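Local coordinates for sugar phosphate isomerase/epimerase (Parabacteroides distasonis, PDB 3OBE), which probably acts as an isomerase or epimerase on sugar-type substrates, its exact substrate and reaction being unestablished, at residues A[203-208]-A[238-243]; A[134-139]-A[198-203]; A[258-263]-A[295-300]. All blocks are in the same frame, centred on the assembly; numbering follows the deposited sequence. Where two conformers were deposited one is given.

Contact 1 (A[203-208]-A[238-243]); sequences LFLKNT and NRFKLL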
loop_
_atom_site.group_PDB
_atom_site.type_symbol
_atom_site.label_atom_id
_atom_site.label_comp_id
_atom_site.label_asym_id
_atom_site.label_seq_id
_atom_site.Cartn_x
_atom_site.Cartn_y
_atom_site.Cartn_z
ATOM N N LEU A 203 -10.293 -12.289 -9.666
ATOM C CA LEU A 203 -10.776 -13.287 -8.774
ATOM C C LEU A 203 -10.789 -12.795 -7.311
ATOM O O LEU A 203 -11.743 -13.074 -6.581
ATOM C CB LEU A 203 -9.968 -14.577 -8.906
ATOM C CG LEU A 203 -10.160 -15.299 -10.224
ATOM C CD1 LEU A 203 -8.999 -16.343 -10.362
ATOM C CD2 LEU A 203 -11.582 -15.921 -10.295
ATOM N N PHE A 204 -9.750 -12.090 -6.893
ATOM C CA PHE A 204 -9.709 -11.553 -5.539
ATOM C C PHE A 204 -10.816 -10.521 -5.343
ATOM O O PHE A 204 -11.531 -10.552 -4.333
ATOM C CB PHE A 204 -8.378 -10.884 -5.196
ATOM C CG PHE A 204 -7.209 -11.788 -5.021
ATOM C CD1 PHE A 204 -7.306 -13.160 -4.864
ATOM C CD2 PHE A 204 -5.959 -11.237 -5.027
ATOM C CE1 PHE A 204 -6.161 -13.941 -4.677
ATOM C CE2 PHE A 204 -4.846 -11.990 -4.837
ATOM C CZ PHE A 204 -4.922 -13.347 -4.680
ATOM N N LEU A 205 -11.002 -9.643 -6.303
ATOM C CA LEU A 205 -12.120 -8.695 -6.241
ATOM C C LEU A 205 -13.475 -9.356 -6.111
ATOM O O LEU A 205 -14.308 -8.974 -5.259
ATOM C CB LEU A 205 -12.070 -7.768 -7.463
ATOM C CG LEU A 205 -10.909 -6.762 -7.427
ATOM C CD1 LEU A 205 -10.471 -6.350 -8.844
ATOM C CD2 LEU A 205 -11.269 -5.486 -6.644
ATOM N N LYS A 206 -13.721 -10.303 -6.991
ATOM C CA LYS A 206 -15.041 -10.942 -7.055
ATOM C C LYS A 206 -15.333 -11.852 -5.898
ATOM O O LYS A 206 -16.515 -12.093 -5.574
ATOM C CB LYS A 206 -15.243 -11.673 -8.362
ATOM C CG LYS A 206 -15.024 -10.730 -9.539
ATOM C CD LYS A 206 -16.182 -10.430 -10.362
ATOM C CE LYS A 206 -15.729 -10.054 -11.762
ATOM N NZ LYS A 206 -16.860 -9.665 -12.614
ATOM N N ASN A 207 -14.293 -12.337 -5.223
ATOM C CA ASN A 207 -14.481 -13.275 -4.124
ATOM C C ASN A 207 -14.235 -12.684 -2.730
ATOM O O ASN A 207 -14.250 -13.413 -1.751
ATOM C CB ASN A 207 -13.613 -14.524 -4.351
ATOM C CG ASN A 207 -14.167 -15.371 -5.480
ATOM O OD1 ASN A 207 -15.203 -16.004 -5.320
ATOM N ND2 ASN A 207 -13.524 -15.327 -6.643
ATOM N N THR A 208 -14.061 -11.364 -2.657
ATOM C CA THR A 208 -13.951 -10.659 -1.366
ATOM C C THR A 208 -15.107 -9.683 -1.200
ATOM O O THR A 208 -15.669 -9.197 -2.165
ATOM C CB THR A 208 -12.618 -9.910 -1.181
ATOM O OG1 THR A 208 -12.375 -9.012 -2.262
ATOM C CG2 THR A 208 -11.459 -10.903 -1.126
ATOM N N ASN A 238 -15.513 1.086 -6.118
ATOM C CA ASN A 238 -15.657 1.095 -4.666
ATOM C C ASN A 238 -14.655 0.192 -3.986
ATOM O O ASN A 238 -14.610 0.147 -2.758
ATOM C CB ASN A 238 -17.085 0.662 -4.264
ATOM C CG ASN A 238 -17.454 -0.735 -4.766
ATOM O OD1 ASN A 238 -17.077 -1.150 -5.895
ATOM N ND2 ASN A 238 -18.225 -1.460 -3.960
ATOM N N ARG A 239 -13.824 -0.499 -4.749
ATOM C CA ARG A 239 -12.881 -1.476 -4.159
ATOM C C ARG A 239 -11.441 -0.967 -3.998
ATOM O O ARG A 239 -10.739 -1.345 -3.070
ATOM C CB ARG A 239 -12.835 -2.743 -4.990
ATOM C CG ARG A 239 -14.178 -3.397 -5.289
ATOM C CD ARG A 239 -15.062 -3.658 -4.100
ATOM N NE ARG A 239 -14.381 -4.413 -3.066
ATOM C CZ ARG A 239 -14.177 -5.723 -3.123
ATOM N NH1 ARG A 239 -14.586 -6.421 -4.169
ATOM N NH2 ARG A 239 -13.556 -6.324 -2.119
ATOM N N PHE A 240 -11.017 -0.086 -4.909
ATOM C CA PHE A 240 -9.693 0.492 -4.869
ATOM C C PHE A 240 -9.724 1.733 -4.014
ATOM O O PHE A 240 -10.028 2.822 -4.505
ATOM C CB PHE A 240 -9.247 0.752 -6.314
ATOM C CG PHE A 240 -8.986 -0.492 -7.077
ATOM C CD1 PHE A 240 -8.024 -1.380 -6.631
ATOM C CD2 PHE A 240 -9.685 -0.818 -8.240
ATOM C CE1 PHE A 240 -7.759 -2.557 -7.326
ATOM C CE2 PHE A 240 -9.418 -1.995 -8.895
ATOM C CZ PHE A 240 -8.458 -2.834 -8.460
ATOM N N LYS A 241 -9.449 1.572 -2.718
ATOM C CA LYS A 241 -9.578 2.664 -1.764
ATOM C C LYS A 241 -8.248 3.408 -1.520
ATOM O O LYS A 241 -8.266 4.539 -1.027
ATOM C CB LYS A 241 -10.163 2.174 -0.414
ATOM C CG LYS A 241 -11.643 1.721 -0.504
ATOM C CD LYS A 241 -12.242 1.459 0.881
ATOM C CE LYS A 241 -13.709 1.021 0.839
ATOM N NZ LYS A 241 -14.176 0.528 2.157
ATOM N N LEU A 242 -7.139 2.766 -1.853
ATOM C CA LEU A 242 -5.805 3.365 -1.809
ATOM C C LEU A 242 -5.123 3.138 -3.152
ATOM O O LEU A 242 -5.394 2.160 -3.880
ATOM C CB LEU A 242 -4.946 2.736 -0.701
ATOM C CG LEU A 242 -5.399 2.823 0.736
ATOM C CD1 LEU A 242 -4.507 1.938 1.623
ATOM C CD2 LEU A 242 -5.433 4.271 1.208
ATOM N N LEU A 243 -4.167 4.010 -3.481
ATOM C CA LEU A 243 -3.213 3.712 -4.518
ATOM C C LEU A 243 -1.819 3.649 -3.927
ATOM O O LEU A 243 -1.508 4.365 -2.948
ATOM C CB LEU A 243 -3.175 4.786 -5.598
ATOM C CG LEU A 243 -4.504 5.153 -6.293
ATOM C CD1 LEU A 243 -4.357 6.330 -7.306
ATOM C CD2 LEU A 243 -5.137 3.902 -6.930
#

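Contact 2 (A[134-139]-A[198-203]); sequences PSLPRI and TYIEEL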
loop_
_atom_site.group_PDB
_atom_site.type_symbol
_atom_site.label_atom_id
_atom_site.label_comp_id
_atom_site.label_asym_id
_atom_site.label_seq_id
_atom_site.Cartn_x
_atom_site.Cartn_y
_atom_site.Cartn_z
ATOM N N PRO A 134 0.846 -7.121 1.117
ATOM C CA PRO A 134 1.379 -6.805 -0.229
ATOM C C PRO A 134 2.016 -8.005 -0.912
ATOM O O PRO A 134 2.833 -7.854 -1.826
ATOM C CB PRO A 134 2.448 -5.763 0.112
ATOM C CG PRO A 134 3.057 -6.314 1.375
ATOM C CD PRO A 134 1.852 -6.865 2.171
ATOM N N SER A 135 1.643 -9.190 -0.482
ATOM C CA SER A 135 2.343 -10.433 -0.862
ATOM C C SER A 135 1.321 -11.433 -1.391
ATOM O O SER A 135 0.355 -11.788 -0.711
ATOM C CB SER A 135 3.028 -11.004 0.355
ATOM O OG SER A 135 3.976 -10.085 0.847
ATOM N N LEU A 136 1.545 -11.846 -2.632
ATOM C CA LEU A 136 0.690 -12.787 -3.358
ATOM C C LEU A 136 0.968 -14.218 -2.969
ATOM O O LEU A 136 2.103 -14.679 -3.127
ATOM C CB LEU A 136 0.953 -12.640 -4.876
ATOM C CG LEU A 136 0.097 -13.480 -5.856
ATOM C CD1 LEU A 136 -1.396 -13.249 -5.728
ATOM C CD2 LEU A 136 0.526 -13.097 -7.280
ATOM N N PRO A 137 -0.052 -14.944 -2.480
ATOM C CA PRO A 137 0.141 -16.384 -2.266
ATOM C C PRO A 137 0.293 -17.167 -3.565
ATOM O O PRO A 137 0.083 -16.635 -4.668
ATOM C CB PRO A 137 -1.138 -16.794 -1.515
ATOM C CG PRO A 137 -1.637 -15.537 -0.843
ATOM C CD PRO A 137 -1.341 -14.505 -1.925
ATOM N N ARG A 138 0.666 -18.433 -3.430
ATOM C CA ARG A 138 0.669 -19.300 -4.571
ATOM C C ARG A 138 -0.717 -19.466 -5.153
ATOM O O ARG A 138 -1.589 -20.000 -4.500
ATOM C CB ARG A 138 1.254 -20.664 -4.190
ATOM C CG ARG A 138 1.425 -21.557 -5.421
ATOM C CD ARG A 138 2.231 -22.860 -5.201
ATOM N NE ARG A 138 3.622 -22.570 -4.863
ATOM C CZ ARG A 138 4.583 -22.269 -5.722
ATOM N NH1 ARG A 138 4.349 -22.229 -7.048
ATOM N NH2 ARG A 138 5.799 -22.020 -5.254
ATOM N N ILE A 139 -0.899 -19.044 -6.400
ATOM C CA ILE A 139 -2.190 -19.195 -7.057
ATOM C C ILE A 139 -2.004 -19.869 -8.376
ATOM O O ILE A 139 -1.423 -19.272 -9.285
ATOM C CB ILE A 139 -2.897 -17.801 -7.294
ATOM C CG1 ILE A 139 -2.941 -16.957 -6.024
ATOM C CG2 ILE A 139 -4.275 -18.009 -7.994
ATOM C CD1 ILE A 139 -3.789 -17.407 -4.985
ATOM N N THR A 198 -8.908 -16.368 -15.880
ATOM C CA THR A 198 -9.341 -15.134 -15.258
ATOM C C THR A 198 -8.184 -14.495 -14.551
ATOM O O THR A 198 -7.450 -15.169 -13.838
ATOM C CB THR A 198 -10.462 -15.421 -14.221
ATOM O OG1 THR A 198 -11.468 -16.268 -14.808
ATOM C CG2 THR A 198 -11.128 -14.150 -13.735
ATOM N N TYR A 199 -8.066 -13.171 -14.644
ATOM C CA TYR A 199 -7.033 -12.482 -13.908
ATOM C C TYR A 199 -7.125 -12.790 -12.426
ATOM O O TYR A 199 -8.214 -12.783 -11.834
ATOM C CB TYR A 199 -7.147 -10.981 -14.077
ATOM C CG TYR A 199 -6.868 -10.469 -15.444
ATOM C CD1 TYR A 199 -5.602 -10.602 -16.015
ATOM C CD2 TYR A 199 -7.851 -9.741 -16.124
ATOM C CE1 TYR A 199 -5.348 -10.083 -17.259
ATOM C CE2 TYR A 199 -7.582 -9.182 -17.352
ATOM C CZ TYR A 199 -6.345 -9.367 -17.899
ATOM O OH TYR A 199 -6.100 -8.860 -19.146
ATOM N N ILE A 200 -5.980 -13.037 -11.813
ATOM C CA ILE A 200 -5.940 -13.230 -10.367
ATOM C C ILE A 200 -6.577 -12.056 -9.603
ATOM O O ILE A 200 -7.370 -12.243 -8.666
ATOM C CB ILE A 200 -4.520 -13.562 -9.878
ATOM C CG1 ILE A 200 -4.084 -14.946 -10.423
ATOM C CG2 ILE A 200 -4.482 -13.581 -8.323
ATOM C CD1 ILE A 200 -2.558 -15.212 -10.255
ATOM N N GLU A 201 -6.208 -10.835 -9.960
ATOM C CA GLU A 201 -6.758 -9.656 -9.310
ATOM C C GLU A 201 -8.294 -9.674 -9.366
ATOM O O GLU A 201 -8.967 -9.354 -8.381
ATOM C CB GLU A 201 -6.204 -8.371 -9.952
ATOM C CG GLU A 201 -6.531 -7.085 -9.219
ATOM C CD GLU A 201 -5.750 -6.777 -7.961
ATOM O OE1 GLU A 201 -4.907 -7.600 -7.528
ATOM O OE2 GLU A 201 -6.002 -5.664 -7.382
ATOM N N GLU A 202 -8.843 -10.009 -10.541
ATOM C CA GLU A 202 -10.280 -10.102 -10.720
ATOM C C GLU A 202 -10.917 -11.118 -9.800
ATOM O O GLU A 202 -11.980 -10.888 -9.224
ATOM C CB GLU A 202 -10.636 -10.360 -12.210
ATOM C CG GLU A 202 -12.084 -10.592 -12.474
ATOM C CD GLU A 202 -12.424 -10.676 -13.947
ATOM O OE1 GLU A 202 -11.594 -10.314 -14.767
ATOM O OE2 GLU A 202 -13.517 -11.127 -14.268
ATOM N N LEU A 203 -10.293 -12.289 -9.666
ATOM C CA LEU A 203 -10.776 -13.287 -8.774
ATOM C C LEU A 203 -10.789 -12.795 -7.311
ATOM O O LEU A 203 -11.743 -13.074 -6.581
ATOM C CB LEU A 203 -9.968 -14.577 -8.906
ATOM C CG LEU A 203 -10.160 -15.299 -10.224
ATOM C CD1 LEU A 203 -8.999 -16.343 -10.362
ATOM C CD2 LEU A 203 -11.582 -15.921 -10.295
#

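Contact 3 (A[258-263]-A[295-300]); sequences NFPNIF and AAYLQA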
loop_
_atom_site.group_PDB
_atom_site.type_symbol
_atom_site.label_atom_id
_atom_site.label_comp_id
_atom_site.label_asym_id
_atom_site.label_seq_id
_atom_site.Cartn_x
_atom_site.Cartn_y
_atom_site.Cartn_z
ATOM N N ASN A 258 0.428 7.838 -16.874
ATOM C CA ASN A 258 -0.374 9.035 -17.098
ATOM C C ASN A 258 -1.008 9.429 -15.761
ATOM O O ASN A 258 -2.147 9.070 -15.457
ATOM C CB ASN A 258 -1.430 8.763 -18.160
ATOM C CG ASN A 258 -2.056 10.073 -18.670
ATOM O OD1 ASN A 258 -2.250 10.996 -17.877
ATOM N ND2 ASN A 258 -2.410 10.120 -19.925
ATOM N N PHE A 259 -0.235 10.119 -14.940
ATOM C CA PHE A 259 -0.691 10.522 -13.619
ATOM C C PHE A 259 -1.872 11.482 -13.699
ATOM O O PHE A 259 -2.770 11.378 -12.879
ATOM C CB PHE A 259 0.474 11.021 -12.761
ATOM C CG PHE A 259 1.370 9.900 -12.313
ATOM C CD1 PHE A 259 0.845 8.894 -11.509
ATOM C CD2 PHE A 259 2.674 9.801 -12.739
ATOM C CE1 PHE A 259 1.597 7.812 -11.110
ATOM C CE2 PHE A 259 3.439 8.690 -12.324
ATOM C CZ PHE A 259 2.895 7.750 -11.500
ATOM N N PRO A 260 -1.929 12.366 -14.718
ATOM C CA PRO A 260 -3.135 13.215 -14.776
ATOM C C PRO A 260 -4.402 12.381 -14.866
ATOM O O PRO A 260 -5.358 12.631 -14.159
ATOM C CB PRO A 260 -2.890 14.059 -16.010
ATOM C CG PRO A 260 -1.425 14.271 -16.012
ATOM C CD PRO A 260 -0.877 12.900 -15.611
ATOM N N ASN A 261 -4.390 11.322 -15.679
ATOM C CA ASN A 261 -5.575 10.458 -15.766
ATOM C C ASN A 261 -5.816 9.569 -14.576
ATOM O O ASN A 261 -6.965 9.325 -14.234
ATOM C CB ASN A 261 -5.543 9.609 -17.017
ATOM C CG ASN A 261 -5.837 10.401 -18.271
ATOM O OD1 ASN A 261 -6.339 11.553 -18.266
ATOM N ND2 ASN A 261 -5.527 9.781 -19.399
ATOM N N ILE A 262 -4.742 9.044 -13.977
ATOM C CA ILE A 262 -4.840 8.220 -12.775
ATOM C C ILE A 262 -5.459 9.005 -11.628
ATOM O O ILE A 262 -6.419 8.534 -10.990
ATOM C CB ILE A 262 -3.475 7.630 -12.402
ATOM C CG1 ILE A 262 -3.088 6.553 -13.425
ATOM C CG2 ILE A 262 -3.445 7.095 -10.967
ATOM C CD1 ILE A 262 -1.630 6.162 -13.400
ATOM N N PHE A 263 -4.967 10.217 -11.426
ATOM C CA PHE A 263 -5.512 11.071 -10.368
ATOM C C PHE A 263 -6.930 11.543 -10.658
ATOM O O PHE A 263 -7.765 11.493 -9.776
ATOM C CB PHE A 263 -4.570 12.235 -10.094
ATOM C CG PHE A 263 -3.477 11.881 -9.144
ATOM C CD1 PHE A 263 -3.680 11.843 -7.776
ATOM C CD2 PHE A 263 -2.227 11.540 -9.632
ATOM C CE1 PHE A 263 -2.665 11.456 -6.945
ATOM C CE2 PHE A 263 -1.252 11.190 -8.810
ATOM C CZ PHE A 263 -1.449 11.135 -7.468
ATOM N N ALA A 295 7.849 14.204 -4.371
ATOM C CA ALA A 295 6.979 15.107 -3.610
ATOM C C ALA A 295 6.832 16.410 -4.371
ATOM O O ALA A 295 5.719 16.923 -4.450
ATOM C CB ALA A 295 7.516 15.359 -2.167
ATOM N N ALA A 296 7.936 16.947 -4.914
ATOM C CA ALA A 296 7.901 18.237 -5.617
ATOM C C ALA A 296 6.937 18.174 -6.836
ATOM O O ALA A 296 6.162 19.130 -7.092
ATOM C CB ALA A 296 9.349 18.701 -6.025
ATOM N N TYR A 297 6.931 17.057 -7.533
ATOM C CA TYR A 297 6.029 16.860 -8.678
ATOM C C TYR A 297 4.575 16.855 -8.238
ATOM O O TYR A 297 3.711 17.516 -8.835
ATOM C CB TYR A 297 6.367 15.536 -9.353
ATOM C CG TYR A 297 5.411 15.095 -10.448
ATOM C CD1 TYR A 297 5.472 15.624 -11.729
ATOM C CD2 TYR A 297 4.455 14.120 -10.173
ATOM C CE1 TYR A 297 4.614 15.191 -12.697
ATOM C CE2 TYR A 297 3.627 13.666 -11.147
ATOM C CZ TYR A 297 3.697 14.202 -12.395
ATOM O OH TYR A 297 2.832 13.719 -13.370
ATOM N N LEU A 298 4.296 16.117 -7.184
ATOM C CA LEU A 298 2.906 15.923 -6.764
ATOM C C LEU A 298 2.374 17.216 -6.149
ATOM O O LEU A 298 1.201 17.566 -6.328
ATOM C CB LEU A 298 2.809 14.784 -5.773
ATOM C CG LEU A 298 3.090 13.390 -6.361
ATOM C CD1 LEU A 298 3.113 12.354 -5.232
ATOM C CD2 LEU A 298 2.044 12.995 -7.482
ATOM N N GLN A 299 3.235 17.912 -5.414
ATOM C CA GLN A 299 2.832 19.137 -4.786
ATOM C C GLN A 299 2.542 20.197 -5.851
ATOM O O GLN A 299 1.608 20.982 -5.673
ATOM C CB GLN A 299 3.895 19.642 -3.826
ATOM C CG GLN A 299 4.101 18.704 -2.644
ATOM C CD GLN A 299 3.172 18.977 -1.485
ATOM O OE1 GLN A 299 2.343 18.124 -1.090
ATOM N NE2 GLN A 299 3.325 20.135 -0.912
ATOM N N ALA A 300 3.330 20.248 -6.934
ATOM C CA ALA A 300 3.133 21.271 -7.987
ATOM C C ALA A 300 2.052 20.867 -9.001
ATOM O O ALA A 300 1.576 21.709 -9.749
ATOM C CB ALA A 300 4.456 21.531 -8.715
#

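Contact 1 (A[203-208]-A[238-243])
R239, in the turn just before strand 240-245, reaches to the C-terminal turn of helix 200-207, joining a strand of the xylose isomerase-like TIM barrel to a helix on its outside. Bends at chi2 and chi3 (-52° and -53°) fold the arginine chain, and L205 slides past it in the opposite direction. CD2 of L205 lies 3.6 Å from R239 CB and also sits over one face of the guanidinium. Two polar contacts come instead at the guanidinium edge. NH1 donates to the backbone O of L205 at 2.8 Å, near the helix end, where a carbonyl often lacks a helical partner. NH2 donates to T208 OG1 at 2.9 Å and also to the carbonyl of V213 on the neighbouring strand, so the buried group is held by three acceptors. Cutting R239 back to an alanine is likely to leave the L205 carbonyl and T208 OG1 without these donors and to uncover L205 CD2. The other branch of L205 turns to F240, whose side chain it crosses at about a right angle, CD1 to CZ 4.1 Å. T208 OG1, while accepting from R239, donates its own proton to F204 O at 2.7 Å.

Contact 2 (A[134-139]-A[198-203])
I200, at the first turn of helix 200-207, meets L136 and I139 of the loop that follows strand 130-133, and the interaction between the two segments is wholly apolar. The isoleucine divides its branches between the two partners. CG2 takes L136, whose CD1 comes to 4.0 Å. CG1 and the terminal methyl take I139: CG1 lies 3.9 Å from I139 CG2, and CD1 lies 3.9 Å from I139 CB. Both pairs cross at a slant, and only carbon meets carbon. In L136 the CG is anti to the backbone N (chi1 -176°), which carries CD1 across to the helix. In I139 it is CG2 that stands opposite the backbone N, while CG1, beside that N and opposite the carbonyl carbon, carries its CD1 toward the ring of F204.

The setting is the TIM barrel: 134-139 leaves the C-terminal end of strand 130-133 and leads into helix 142-160, while 198-203 passes from a short antiparallel strand pair, 177-178 with 198-199, into its helix. The same apolar layer continues beyond the pair, since V178 touches I200, V148 of helix 142-160 touches I139, and Y168 touches L136.

Polar interactions lie within the segments or lead away from the contact. Y199 occupies the N-cap position, and its carbonyl O accepts from L203 N at 3.0 Å, closing the first helical turn. The Y199 ring makes a cation-pi contact with R177. On the loop, S135 OG is hydrogen-bonded to T98 OG1, and R138 NH1 forms a salt bridge with E140 OE2.

Contact 3 (A[258-263]-A[295-300])
The segments 259-263 of helix 259-269 and 295-300 of helix 287-300 cross at -62°, their axes 12.8 Å apart at closest approach, with F259 and L298 the nearest residues along the backbones at 9.4 Å between CA atoms. At that spacing long side chains must bridge the gap. Y297 does so from the second helix: its CG stands opposite the backbone N (chi1 172°), sending the ring across until OH lies 3.6 Å from F259 CB. The two aromatic side chains cross at a slant, with F259 CD2 and Y297 CE2 4.3 Å apart. P260 touches the same hydroxyl more loosely through CD. One turn further along the first helix, F263 meets L298 at about a right angle, the leucine's CD2 lying 4.0 Å from both CE2 and CZ of the ring. F263 also meets Y274 of strand 273-276 edge-to-face, and L298 touches Y274 and V276, so these two helices, the last two of the TIM barrel's outer layer, rest on its strands.

The first helix is started by N258, the N-cap residue, whose OD1 accepts from N261 N at 3.1 Å, with the donor above the carbonyl plane. No hydrogen bond runs between the two segments. Contact therefore depends on the shape and burial of apolar groups, and the one polar atom at the interface, the hydroxyl of Y297, meets carbon alone across it.

How the contacts relate
From the N terminus, contact 2 comes first, tying the loop after strand 130-133 to the start of helix 200-207 and closing a loop of 58 residues. Contact 1 then opens from that same helix, with L203 shared, and closes on strand 240-245 after 29 residues. Contact 3 follows, spanning 31 residues to join helix 259-269 to the C-terminal helix 287-300. The three loops run in series, with none nested or crossed. Contacts 1 and 2 adjoin through F204. L243 and I262 link contact 1 to contact 3, whereas contacts 2 and 3 remain about 13 Å apart at their nearest atoms.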